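Local coordinates for acetyltransferase (Brucella abortus str. 2308 A, PDB 4ZBG), which binds acetyl-CoA and, as a member of the GNAT family, probably transfers its acetyl group to an amine of an acceptor substrate, at residues T54-A59 against L66-F71. Residues are numbered along the deposited sequence; the frame is centred on the assembly and turned at random.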
ATOM      1  N   THR A  54      -4.223   5.826   5.778  1.00  8.36           N
ATOM      2  CA  THR A  54      -3.363   5.962   6.941  1.00  9.29           C
ATOM      3  C   THR A  54      -1.985   6.456   6.552  1.00  8.25           C
ATOM      4  O   THR A  54      -1.417   7.341   7.199  1.00  9.47           O
ATOM      5  CB  THR A  54      -3.211   4.615   7.641  1.00 10.85           C
ATOM      6  OG1 THR A  54      -4.511   4.101   7.950  1.00 11.13           O
ATOM      7  CG2 THR A  54      -2.406   4.765   8.920  1.00 13.39           C
ATOM      8  N   LEU A  55      -1.451   5.872   5.491  1.00  7.28           N
ATOM      9  CA  LEU A  55      -0.135   6.230   5.011  1.00  7.96           C
ATOM     10  C   LEU A  55      -0.128   6.124   3.499  1.00  6.77           C
ATOM     11  O   LEU A  55      -0.627   5.146   2.937  1.00  7.37           O
ATOM     12  CB  LEU A  55       0.914   5.302   5.628  1.00  9.67           C
ATOM     13  CG  LEU A  55       2.359   5.603   5.256  1.00 10.37           C
ATOM     14  CD1 LEU A  55       2.778   6.976   5.727  1.00 11.02           C
ATOM     15  CD2 LEU A  55       3.264   4.539   5.848  1.00 11.70           C
ATOM     16  N   SER A  56       0.432   7.137   2.846  1.00  7.24           N
ATOM     17  CA  SER A  56       0.469   7.186   1.396  1.00  7.28           C
ATOM     18  C   SER A  56       1.825   7.747   1.022  1.00  6.69           C
ATOM     19  O   SER A  56       2.127   8.901   1.337  1.00  7.52           O
ATOM     20  CB  SER A  56      -0.642   8.096   0.885  1.00  8.25           C
ATOM     21  OG  SER A  56      -0.593   8.213  -0.526  1.00  8.32           O
ATOM     22  N   LEU A  57       2.657   6.912   0.399  1.00  6.73           N
ATOM     23  CA  LEU A  57       4.012   7.315   0.033  1.00  6.32           C
ATOM     24  C   LEU A  57       4.165   7.299  -1.467  1.00  6.07           C
ATOM     25  O   LEU A  57       3.589   6.447  -2.150  1.00  6.24           O
ATOM     26  CB  LEU A  57       5.054   6.364   0.620  1.00  7.05           C
ATOM     27  CG  LEU A  57       5.084   6.164   2.132  1.00  7.88           C
ATOM     28  CD1 LEU A  57       6.196   5.193   2.503  1.00  9.44           C
ATOM     29  CD2 LEU A  57       5.249   7.484   2.861  1.00 10.20           C
ATOM     30  N   VAL A  58       4.970   8.230  -1.969  1.00  6.64           N
ATOM     31  CA  VAL A  58       5.346   8.253  -3.373  1.00  7.12           C
ATOM     32  C   VAL A  58       6.854   8.132  -3.520  1.00  7.78           C
ATOM     33  O   VAL A  58       7.619   8.591  -2.666  1.00  8.77           O
ATOM     34  CB  VAL A  58       4.832   9.506  -4.104  1.00  9.02           C
ATOM     35  CG1 VAL A  58       3.313   9.511  -4.166  1.00  9.88           C
ATOM     36  CG2 VAL A  58       5.384  10.781  -3.458  1.00 10.26           C
ATOM     37  N   ALA A  59       7.268   7.502  -4.612  1.00  7.64           N
ATOM     38  CA  ALA A  59       8.641   7.539  -5.078  1.00  8.29           C
ATOM     39  C   ALA A  59       8.672   8.580  -6.187  1.00  9.22           C
ATOM     40  O   ALA A  59       7.929   8.472  -7.161  1.00 10.94           O
ATOM     41  CB  ALA A  59       9.045   6.193  -5.622  1.00  9.96           C
ATOM     42  N   LEU A  66       6.965   8.076  -9.639  1.00  7.82           N
ATOM     43  CA  LEU A  66       7.271   6.800 -10.280  1.00  8.00           C
ATOM     44  C   LEU A  66       6.499   5.640  -9.671  1.00  7.43           C
ATOM     45  O   LEU A  66       6.342   4.603 -10.302  1.00  7.65           O
ATOM     46  CB  LEU A  66       8.757   6.489 -10.162  1.00  9.62           C
ATOM     47  CG  LEU A  66       9.740   7.485 -10.761  1.00 10.31           C
ATOM     48  CD1 LEU A  66      11.134   6.910 -10.624  1.00 11.81           C
ATOM     49  CD2 LEU A  66       9.409   7.780 -12.219  1.00 11.54           C
ATOM     50  N   GLY A  67       6.060   5.802  -8.429  1.00  6.50           N
ATOM     51  CA  GLY A  67       5.403   4.727  -7.722  1.00  6.99           C
ATOM     52  C   GLY A  67       4.678   5.263  -6.522  1.00  6.57           C
ATOM     53  O   GLY A  67       4.960   6.374  -6.066  1.00  7.21           O
ATOM     54  N   HIS A  68       3.751   4.463  -6.014  1.00  5.76           N
ATOM     55  CA  HIS A  68       2.896   4.862  -4.915  1.00  6.01           C
ATOM     56  C   HIS A  68       2.525   3.638  -4.081  1.00  5.64           C
ATOM     57  O   HIS A  68       2.405   2.526  -4.607  1.00  5.56           O
ATOM     58  CB  HIS A  68       1.618   5.519  -5.443  1.00  6.45           C
ATOM     59  CG  HIS A  68       0.609   5.768  -4.374  1.00  5.97           C
ATOM     60  ND1 HIS A  68      -0.499   4.967  -4.192  1.00  6.33           N
ATOM     61  CD2 HIS A  68       0.577   6.696  -3.390  1.00  6.72           C
ATOM     62  CE1 HIS A  68      -1.179   5.405  -3.147  1.00  6.61           C
ATOM     63  NE2 HIS A  68      -0.548   6.454  -2.647  1.00  6.05           N
ATOM     64  N   ILE A  69       2.328   3.847  -2.782  1.00  5.43           N
ATOM     65  CA  ILE A  69       1.812   2.797  -1.912  1.00  5.47           C
ATOM     66  C   ILE A  69       0.796   3.368  -0.932  1.00  5.10           C
ATOM     67  O   ILE A  69       1.000   4.460  -0.392  1.00  6.10           O
ATOM     68  CB  ILE A  69       2.954   2.038  -1.213  1.00  6.08           C
ATOM     69  CG1 ILE A  69       2.425   0.837  -0.424  1.00  7.32           C
ATOM     70  CG2 ILE A  69       3.757   2.980  -0.315  1.00  6.50           C
ATOM     71  CD1 ILE A  69       3.534  -0.092  -0.005  1.00  7.76           C
ATOM     72  N   ALA A  70      -0.285   2.617  -0.713  1.00  5.07           N
ATOM     73  CA  ALA A  70      -1.315   2.950   0.263  1.00  5.77           C
ATOM     74  C   ALA A  70      -1.360   1.932   1.396  1.00  5.27           C
ATOM     75  O   ALA A  70      -1.198   0.731   1.164  1.00  5.80           O
ATOM     76  CB  ALA A  70      -2.677   2.993  -0.411  1.00  6.89           C
ATOM     77  N   PHE A  71      -1.618   2.426   2.604  1.00  5.75           N
ATOM     78  CA  PHE A  71      -1.967   1.596   3.746  1.00  5.70           C
ATOM     79  C   PHE A  71      -3.233   2.146   4.370  1.00  5.83           C
ATOM     80  O   PHE A  71      -3.439   3.357   4.383  1.00  7.22           O
ATOM     81  CB  PHE A  71      -0.872   1.619   4.803  1.00  6.71           C
ATOM     82  CG  PHE A  71       0.432   1.051   4.350  1.00  7.35           C
ATOM     83  CD1 PHE A  71       1.338   1.823   3.640  1.00  7.46           C
ATOM     84  CD2 PHE A  71       0.775  -0.253   4.671  1.00  7.77           C
ATOM     85  CE1 PHE A  71       2.550   1.300   3.246  1.00  7.56           C
ATOM     86  CE2 PHE A  71       1.989  -0.788   4.286  1.00  7.95           C
ATOM     87  CZ  PHE A  71       2.879  -0.013   3.570  1.00  8.50           C
TER
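Leu57 and Ile69 form the middle pair of an antiparallel hairpin contact, buried in the central sheet, between residues 54-59 and 66-71. Each donates its N-H to the other's carbonyl, Ile69 N to Leu57 O at 3.0 Å, both donors lying in the carbonyl plane. A classic beta bulge interrupts this regularity at either end: Thr54 and Leu55 both face Phe71, while Leu66 and Gly67 both lie opposite Ala59, whose O accepts from Leu66 N at 2.7 Å and only weakly from Gly67 N. The hairpin of strands 55-61 and 64-76 is part of the central mixed sheet of the GNAT fold, strand 83-91 pairing with the far edge of 64-76, and the Ile69 side chain lies about 7 Å from the bound acetyl-CoA. Leu55, Leu57, Ile69 and Phe71 share one face; there Leu55 and Phe71 run side by side, CD2 to CD1 at 4.0 Å, and helix 100-114 packs against Leu55, Ile69 and Phe71. On the other face, His68 holds CG anti to its backbone N (chi1 171°), and the end of the ring reaches across to Ser56 on strand 55-61. Its NE2 donates to Ser56 OG at 2.8 Å, 4° from the ring plane, and the same hydroxyl also bonds Glu14, linking a buried imidazole to a carboxylate that may polarise it.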